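Local coordinates for protein putative HTH-type transcriptional regulator PF0864 (Pyrococcus furiosus, PDB 2IA0) that probably binds DNA sequence-specifically through a winged helix-turn-helix domain and regulates transcription, as a member of the AsnC family, at the interface of chains A and B. Sequence-based numbering; all coordinates share one arbitrary frame. Chains: chain A/B, Putative HTH-type transcriptional regulator PF0864.

Contact 1: the interface of chains A and B. Residues chain A 23, 26-27, 30, 61, 64; chain B 65-66, 68.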
loop_
_atom_site.group_PDB
_atom_site.type_symbol
_atom_site.label_atom_id
_atom_site.label_comp_id
_atom_site.label_asym_id
_atom_site.label_seq_id
_atom_site.Cartn_x
_atom_site.Cartn_y
_atom_site.Cartn_z
ATOM N N LEU A 23 -9.315 11.488 -12.292
ATOM C CA LEU A 23 -8.653 10.716 -11.245
ATOM C C LEU A 23 -7.705 9.634 -11.768
ATOM O O LEU A 23 -6.630 9.454 -11.220
ATOM C CB LEU A 23 -9.677 10.094 -10.307
ATOM C CG LEU A 23 -10.545 11.085 -9.543
ATOM C CD1 LEU A 23 -11.666 10.350 -8.883
ATOM C CD2 LEU A 23 -9.737 11.893 -8.542
ATOM N N LEU A 26 -4.531 11.264 -13.025
ATOM C CA LEU A 26 -3.753 11.758 -11.881
ATOM C C LEU A 26 -3.098 10.616 -11.096
ATOM O O LEU A 26 -1.970 10.746 -10.608
ATOM C CB LEU A 26 -4.613 12.648 -10.983
ATOM C CG LEU A 26 -4.968 14.050 -11.538
ATOM C CD1 LEU A 26 -5.742 14.824 -10.509
ATOM C CD2 LEU A 26 -3.749 14.870 -11.923
ATOM N N LYS A 27 -3.814 9.496 -10.998
ATOM C CA LYS A 27 -3.283 8.263 -10.416
ATOM C C LYS A 27 -2.142 7.777 -11.287
ATOM O O LYS A 27 -1.070 7.503 -10.778
ATOM C CB LYS A 27 -4.357 7.160 -10.341
ATOM C CG LYS A 27 -5.200 7.162 -9.076
ATOM C CD LYS A 27 -6.312 6.093 -9.094
ATOM C CE LYS A 27 -5.721 4.682 -8.996
ATOM N NZ LYS A 27 -4.993 4.498 -7.703
ATOM N N ALA A 30 0.546 12.312 -11.534
ATOM C CA ALA A 30 -0.013 13.508 -10.895
ATOM C C ALA A 30 0.717 14.816 -11.237
ATOM O O ALA A 30 0.293 15.882 -10.794
ATOM C CB ALA A 30 -0.135 13.329 -9.380
ATOM N N ILE A 61 -9.784 13.475 -3.876
ATOM C CA ILE A 61 -8.327 13.495 -3.970
ATOM C C ILE A 61 -7.861 13.786 -2.558
ATOM O O ILE A 61 -7.972 14.916 -2.074
ATOM C CB ILE A 61 -7.768 14.508 -5.027
ATOM C CG1 ILE A 61 -8.229 14.135 -6.449
ATOM C CG2 ILE A 61 -6.282 14.509 -5.022
ATOM C CD1 ILE A 61 -8.247 15.322 -7.418
ATOM N N TYR A 64 -1.481 14.163 -2.594
ATOM C CA TYR A 64 -0.517 13.954 -3.651
ATOM C C TYR A 64 0.747 13.410 -3.015
ATOM O O TYR A 64 1.210 13.935 -1.998
ATOM C CB TYR A 64 -0.194 15.299 -4.335
ATOM C CG TYR A 64 -1.339 15.861 -5.181
ATOM C CD1 TYR A 64 -1.306 15.780 -6.570
ATOM C CD2 TYR A 64 -2.468 16.449 -4.572
ATOM C CE1 TYR A 64 -2.396 16.297 -7.368
ATOM C CE2 TYR A 64 -3.540 16.961 -5.327
ATOM C CZ TYR A 64 -3.505 16.872 -6.710
ATOM O OH TYR A 64 -4.558 17.381 -7.430
ATOM N N THR B 65 1.929 10.409 -7.836
ATOM C CA THR B 65 0.575 9.873 -7.885
ATOM C C THR B 65 -0.312 10.579 -6.841
ATOM O O THR B 65 0.149 11.496 -6.153
ATOM C CB THR B 65 0.622 8.329 -7.698
ATOM O OG1 THR B 65 -0.643 7.751 -8.035
ATOM C CG2 THR B 65 1.035 7.947 -6.275
ATOM N N ILE B 66 -1.563 10.129 -6.709
ATOM C CA ILE B 66 -2.492 10.664 -5.713
ATOM C C ILE B 66 -3.019 9.561 -4.803
ATOM O O ILE B 66 -3.079 8.388 -5.187
ATOM C CB ILE B 66 -3.735 11.405 -6.371
ATOM C CG1 ILE B 66 -4.493 10.489 -7.343
ATOM C CG2 ILE B 66 -3.334 12.756 -7.014
ATOM C CD1 ILE B 66 -5.903 10.955 -7.661
ATOM N N LEU B 68 -6.461 8.431 -3.068
ATOM C CA LEU B 68 -7.928 8.565 -3.055
ATOM C C LEU B 68 -8.510 8.469 -1.631
ATOM O O LEU B 68 -7.975 7.769 -0.766
ATOM C CB LEU B 68 -8.581 7.499 -3.940
ATOM C CG LEU B 68 -8.163 7.342 -5.409
ATOM C CD1 LEU B 68 -8.918 6.147 -5.978
ATOM C CD2 LEU B 68 -8.380 8.632 -6.269
#
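Strand pairing between the two copies of this AsnC-family regulator forms a homomeric, largely apolar interface in which B:Ile66 fills a pocket on the DNA-binding domain of chain A, tying the two winged helix-turn-helix domains together. Antiparallel bridges pair A:Ile61 with B:Leu68 and A:Tyr64 with B:Ile66. The B:Ile66 side chain divides its contacts by branch. Its methyl CG2 lies over one face of the A:Tyr64 ring, offset toward the rim and 3.9 Å from the centroid, a CH-pi contact, and also meets A:Ile61 CG2 at 4.0 Å. The CG1 branch leaves CB between the backbone N and the carbonyl carbon (chi1 56°), which sends CD1 toward helix 17-26, where it touches A:Leu26 CB at 3.9 Å and A:Leu23 CD2 at 4.0 Å. The A:Lys27 side chain crosses that of B:Ile66 at about a right angle, its CG 3.8 Å from B:Ile66 CG1. Further along the lysine, A:Lys27 CD lies 4.1 Å from B:Leu68 CD1. A side-chain hydrogen bond borders the apolar patch: the hydroxyl OG1 of B:Thr65 donates to the backbone O of A:Lys27 at 2.8 Å, in the carbonyl plane and on a lone pair. A:Ala30 CB packs beside the B:Thr65 backbone. The pocket is built from helix 17-26, the segment just after it and strand 61-68 of chain A, and the inserted residues come from strand 61-68 of chain B.

Contact 2: the interface of chains A and B. Residues chain A 27, 65-67; chain B 63-65, 167.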
loop_
_atom_site.group_PDB
_atom_site.type_symbol
_atom_site.label_atom_id
_atom_site.label_comp_id
_atom_site.label_asym_id
_atom_site.label_seq_id
_atom_site.Cartn_x
_atom_site.Cartn_y
_atom_site.Cartn_z
ATOM N N LYS A 27 -3.814 9.496 -10.998
ATOM C CA LYS A 27 -3.283 8.263 -10.416
ATOM C C LYS A 27 -2.142 7.777 -11.287
ATOM O O LYS A 27 -1.070 7.503 -10.778
ATOM C CB LYS A 27 -4.357 7.160 -10.341
ATOM C CG LYS A 27 -5.200 7.162 -9.076
ATOM C CD LYS A 27 -6.312 6.093 -9.094
ATOM C CE LYS A 27 -5.721 4.682 -8.996
ATOM N NZ LYS A 27 -4.993 4.498 -7.703
ATOM N N THR A 65 1.330 12.367 -3.612
ATOM C CA THR A 65 2.548 11.794 -3.059
ATOM C C THR A 65 3.527 11.289 -4.157
ATOM O O THR A 65 3.242 11.361 -5.364
ATOM C CB THR A 65 2.196 10.715 -1.963
ATOM O OG1 THR A 65 3.386 10.273 -1.287
ATOM C CG2 THR A 65 1.481 9.535 -2.565
ATOM N N ILE A 66 4.698 10.837 -3.738
ATOM C CA ILE A 66 5.640 10.201 -4.650
ATOM C C ILE A 66 5.859 8.728 -4.286
ATOM O O ILE A 66 5.558 8.280 -3.177
ATOM C CB ILE A 66 7.004 10.936 -4.713
ATOM C CG1 ILE A 66 7.627 10.985 -3.316
ATOM C CG2 ILE A 66 6.857 12.331 -5.385
ATOM C CD1 ILE A 66 9.131 11.041 -3.331
ATOM N N ILE A 67 6.337 7.983 -5.274
ATOM C CA ILE A 67 6.653 6.575 -5.145
ATOM C C ILE A 67 8.157 6.525 -5.256
ATOM O O ILE A 67 8.724 7.111 -6.175
ATOM C CB ILE A 67 5.963 5.761 -6.276
ATOM C CG1 ILE A 67 4.486 5.568 -5.927
ATOM C CG2 ILE A 67 6.632 4.374 -6.478
ATOM C CD1 ILE A 67 3.631 5.425 -7.113
ATOM N N ARG B 63 7.847 8.122 -9.533
ATOM C CA ARG B 63 6.503 8.454 -9.981
ATOM C C ARG B 63 5.798 9.350 -8.984
ATOM O O ARG B 63 5.985 9.191 -7.783
ATOM C CB ARG B 63 5.680 7.160 -10.178
ATOM C CG ARG B 63 4.626 7.289 -11.274
ATOM C CD ARG B 63 3.937 5.975 -11.575
ATOM N NE ARG B 63 2.728 5.791 -10.762
ATOM C CZ ARG B 63 2.436 4.667 -10.121
ATOM N NH1 ARG B 63 3.260 3.645 -10.187
ATOM N NH2 ARG B 63 1.331 4.557 -9.403
ATOM N N TYR B 64 5.010 10.298 -9.511
ATOM C CA TYR B 64 4.054 11.135 -8.753
ATOM C C TYR B 64 2.642 10.579 -8.937
ATOM O O TYR B 64 2.198 10.313 -10.054
ATOM C CB TYR B 64 4.068 12.578 -9.263
ATOM C CG TYR B 64 5.351 13.301 -9.007
ATOM C CD1 TYR B 64 5.401 14.355 -8.120
ATOM C CD2 TYR B 64 6.524 12.922 -9.650
ATOM C CE1 TYR B 64 6.585 15.005 -7.855
ATOM C CE2 TYR B 64 7.720 13.592 -9.414
ATOM C CZ TYR B 64 7.744 14.623 -8.504
ATOM O OH TYR B 64 8.924 15.273 -8.248
ATOM N N THR B 65 1.929 10.409 -7.836
ATOM C CA THR B 65 0.575 9.873 -7.885
ATOM C C THR B 65 -0.312 10.579 -6.841
ATOM O O THR B 65 0.149 11.496 -6.153
ATOM C CB THR B 65 0.622 8.329 -7.698
ATOM O OG1 THR B 65 -0.643 7.751 -8.035
ATOM C CG2 THR B 65 1.035 7.947 -6.275
ATOM N N PHE B 167 -4.308 4.451 -1.865
ATOM C CA PHE B 167 -3.282 4.319 -2.884
ATOM C C PHE B 167 -3.591 3.203 -3.876
ATOM O O PHE B 167 -3.463 3.395 -5.078
ATOM C CB PHE B 167 -1.909 4.088 -2.252
ATOM C CG PHE B 167 -0.847 3.712 -3.254
ATOM C CD1 PHE B 167 -0.325 4.662 -4.121
ATOM C CD2 PHE B 167 -0.400 2.389 -3.355
ATOM C CE1 PHE B 167 0.640 4.301 -5.078
ATOM C CE2 PHE B 167 0.558 2.019 -4.302
ATOM C CZ PHE B 167 1.086 2.973 -5.158
#
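A:Thr65 and B:Thr65 face each other across an antiparallel pairing of the two 61-68 strands, which follow the helix-turn-helix helices in this AsnC-family protein. Their backbones exchange two nearly straight hydrogen bonds: A:Thr65 N donates to B:Thr65 O at 2.9 Å, and B:Thr65 N to A:Thr65 O at 3.0 Å. One register further on, A:Ile67 N donates to B:Arg63 O at 2.8 Å. The two threonine side chains lie side by side, pointing the same way, with their CG2 methyls in contact. A:Ile67 CD1 sits over the centre of one face of the B:Arg63 guanidinium, 3.3 Å from CZ, while its side chain crosses B:Phe167 at about a right angle and meets ring atom CE1 at 3.8 Å. The same CD1 reaches B:Thr65 CG2 at 3.7 Å, and that threonine methyl in turn lies at the edge of the B:Phe167 ring, in its plane. With OG1 anti to the backbone N (chi1 -167°), B:Thr65 turns its hydroxyl to A:Lys27 and keeps the methyl against A:Ile67 and B:Phe167. A valine in its place would probably leave the A:Lys27 carbonyl without its hydroxyl donor and free that segment to shift. On the opposite side of the strand pair, A:Ile66 CG2 lies over one face of the B:Tyr64 ring, toward its rim, in a CH-pi contact. Farther out, A:Lys27 NZ approaches the backbone O of B:Phe167, in helix 164-168, at 3.2 Å.

Contact 3: the interface of chains A and B. Residues chain A 113-115; chain B 155-159.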
loop_
_atom_site.group_PDB
_atom_site.type_symbol
_atom_site.label_atom_id
_atom_site.label_comp_id
_atom_site.label_asym_id
_atom_site.label_seq_id
_atom_site.Cartn_x
_atom_site.Cartn_y
_atom_site.Cartn_z
ATOM N N VAL A 113 0.851 -1.996 9.610
ATOM C CA VAL A 113 0.312 -2.706 10.788
ATOM C C VAL A 113 -1.212 -2.599 10.792
ATOM O O VAL A 113 -1.773 -1.509 10.592
ATOM C CB VAL A 113 0.922 -2.196 12.143
ATOM C CG1 VAL A 113 0.325 -2.944 13.345
ATOM C CG2 VAL A 113 2.491 -2.320 12.147
ATOM N N ALA A 114 -1.881 -3.739 10.961
ATOM C CA ALA A 114 -3.346 -3.778 11.019
ATOM C C ALA A 114 -3.829 -4.834 11.985
ATOM O O ALA A 114 -3.113 -5.788 12.308
ATOM C CB ALA A 114 -3.960 -3.984 9.638
ATOM N N LYS A 115 -5.037 -4.628 12.479
ATOM C CA LYS A 115 -5.658 -5.532 13.419
ATOM C C LYS A 115 -6.739 -6.306 12.649
ATOM O O LYS A 115 -7.509 -5.716 11.887
ATOM C CB LYS A 115 -6.232 -4.714 14.593
ATOM C CG LYS A 115 -6.960 -5.510 15.673
ATOM C CD LYS A 115 -7.714 -4.575 16.588
ATOM C CE LYS A 115 -8.597 -5.391 17.507
ATOM N NZ LYS A 115 -9.190 -4.572 18.591
ATOM N N ILE B 155 -9.960 -7.031 7.831
ATOM C CA ILE B 155 -9.156 -5.992 8.461
ATOM C C ILE B 155 -10.054 -5.051 9.251
ATOM O O ILE B 155 -10.869 -4.331 8.684
ATOM C CB ILE B 155 -8.250 -5.267 7.406
ATOM C CG1 ILE B 155 -7.175 -6.257 6.910
ATOM C CG2 ILE B 155 -7.603 -4.036 8.002
ATOM C CD1 ILE B 155 -6.590 -5.882 5.649
ATOM N N THR B 156 -9.919 -5.077 10.574
ATOM C CA THR B 156 -10.847 -4.343 11.410
ATOM C C THR B 156 -10.413 -2.889 11.646
ATOM O O THR B 156 -11.254 -1.998 11.580
ATOM C CB THR B 156 -11.303 -5.147 12.673
ATOM O OG1 THR B 156 -10.166 -5.556 13.427
ATOM C CG2 THR B 156 -12.071 -6.394 12.238
ATOM N N GLU B 157 -9.112 -2.660 11.859
ATOM C CA GLU B 157 -8.527 -1.321 11.753
ATOM C C GLU B 157 -7.086 -1.329 11.261
ATOM O O GLU B 157 -6.393 -2.291 11.431
ATOM C CB GLU B 157 -8.649 -0.527 13.068
ATOM C CG GLU B 157 -7.935 -1.123 14.269
ATOM C CD GLU B 157 -8.120 -0.278 15.546
ATOM O OE1 GLU B 157 -7.852 0.952 15.520
ATOM O OE2 GLU B 157 -8.546 -0.860 16.575
ATOM N N ILE B 158 -6.640 -0.237 10.650
ATOM C CA ILE B 158 -5.248 -0.079 10.259
ATOM C C ILE B 158 -4.569 0.898 11.197
ATOM O O ILE B 158 -5.014 2.019 11.348
ATOM C CB ILE B 158 -5.087 0.404 8.800
ATOM C CG1 ILE B 158 -5.647 -0.627 7.819
ATOM C CG2 ILE B 158 -3.614 0.658 8.488
ATOM C CD1 ILE B 158 -5.923 -0.065 6.443
ATOM N N LYS B 159 -3.479 0.468 11.811
ATOM C CA LYS B 159 -2.768 1.271 12.792
ATOM C C LYS B 159 -1.654 2.099 12.132
ATOM O O LYS B 159 -1.412 3.229 12.535
ATOM C CB LYS B 159 -2.220 0.366 13.907
ATOM C CG LYS B 159 -3.317 -0.422 14.718
ATOM C CD LYS B 159 -3.574 0.237 16.097
ATOM C CE LYS B 159 -4.806 -0.324 16.825
ATOM N NZ LYS B 159 -4.647 -1.730 17.328
#
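The backbone O of A:Lys115 draws several donors from chain B. B:Thr156 N gives the main hydrogen bond, 2.8 Å long and in the carbonyl plane, and the hydroxyl OG1 of the same threonine adds a weak one at 3.1 Å. B:Thr156 OG1 lies between its backbone N and carbonyl carbon (chi1 56°), which turns the hydroxyl toward the same acceptor as the amide. B:Glu157 N makes a further weak bond to this oxygen. In the other direction A:Lys115 N donates to B:Glu157 O at 2.9 Å, almost straight at the hydrogen (173°), and B:Lys159 N closes the far end on A:Val113 O, also at 2.9 Å. This antiparallel pairing joins strand 110-116 of chain A to the short strand 157-158 of chain B and links the C-terminal alpha+beta barrel domains of the two copies. A:Ala114 CB packs against B:Ile155 CG2, 4.0 Å away. On the other side of the pairing, A:Lys115 runs extended and crosses B:Glu157, whose CG lies 4.0 Å from the lysine CB. The opposite charges would probably attract without direct contact, for A:Lys115 NZ and the carboxylate OE2 of B:Glu157 are 4.3 Å apart.

Contacts 1 and 2 adjoin, the centres of their C-alpha atoms about 7 Å apart, and share A:Lys27 and B:Thr65; both use strand 61-68 of the two chains, and contact 1 adds helix 17-26 of chain A. The C-alpha centre of contact 3, on strand 110-116 of A and segment 155-159 of B, lies about 24 Å from that of contact 1 and 23 Å from that of contact 2. Contacts 1 and 3 recur with the chains exchanged, while the Thr65 pairing of contact 2 lies about the two-fold axis. Joining in two regions, with helix 164-168 of B also reaching the first, probably fixes the spacing of the helix-turn-helix units.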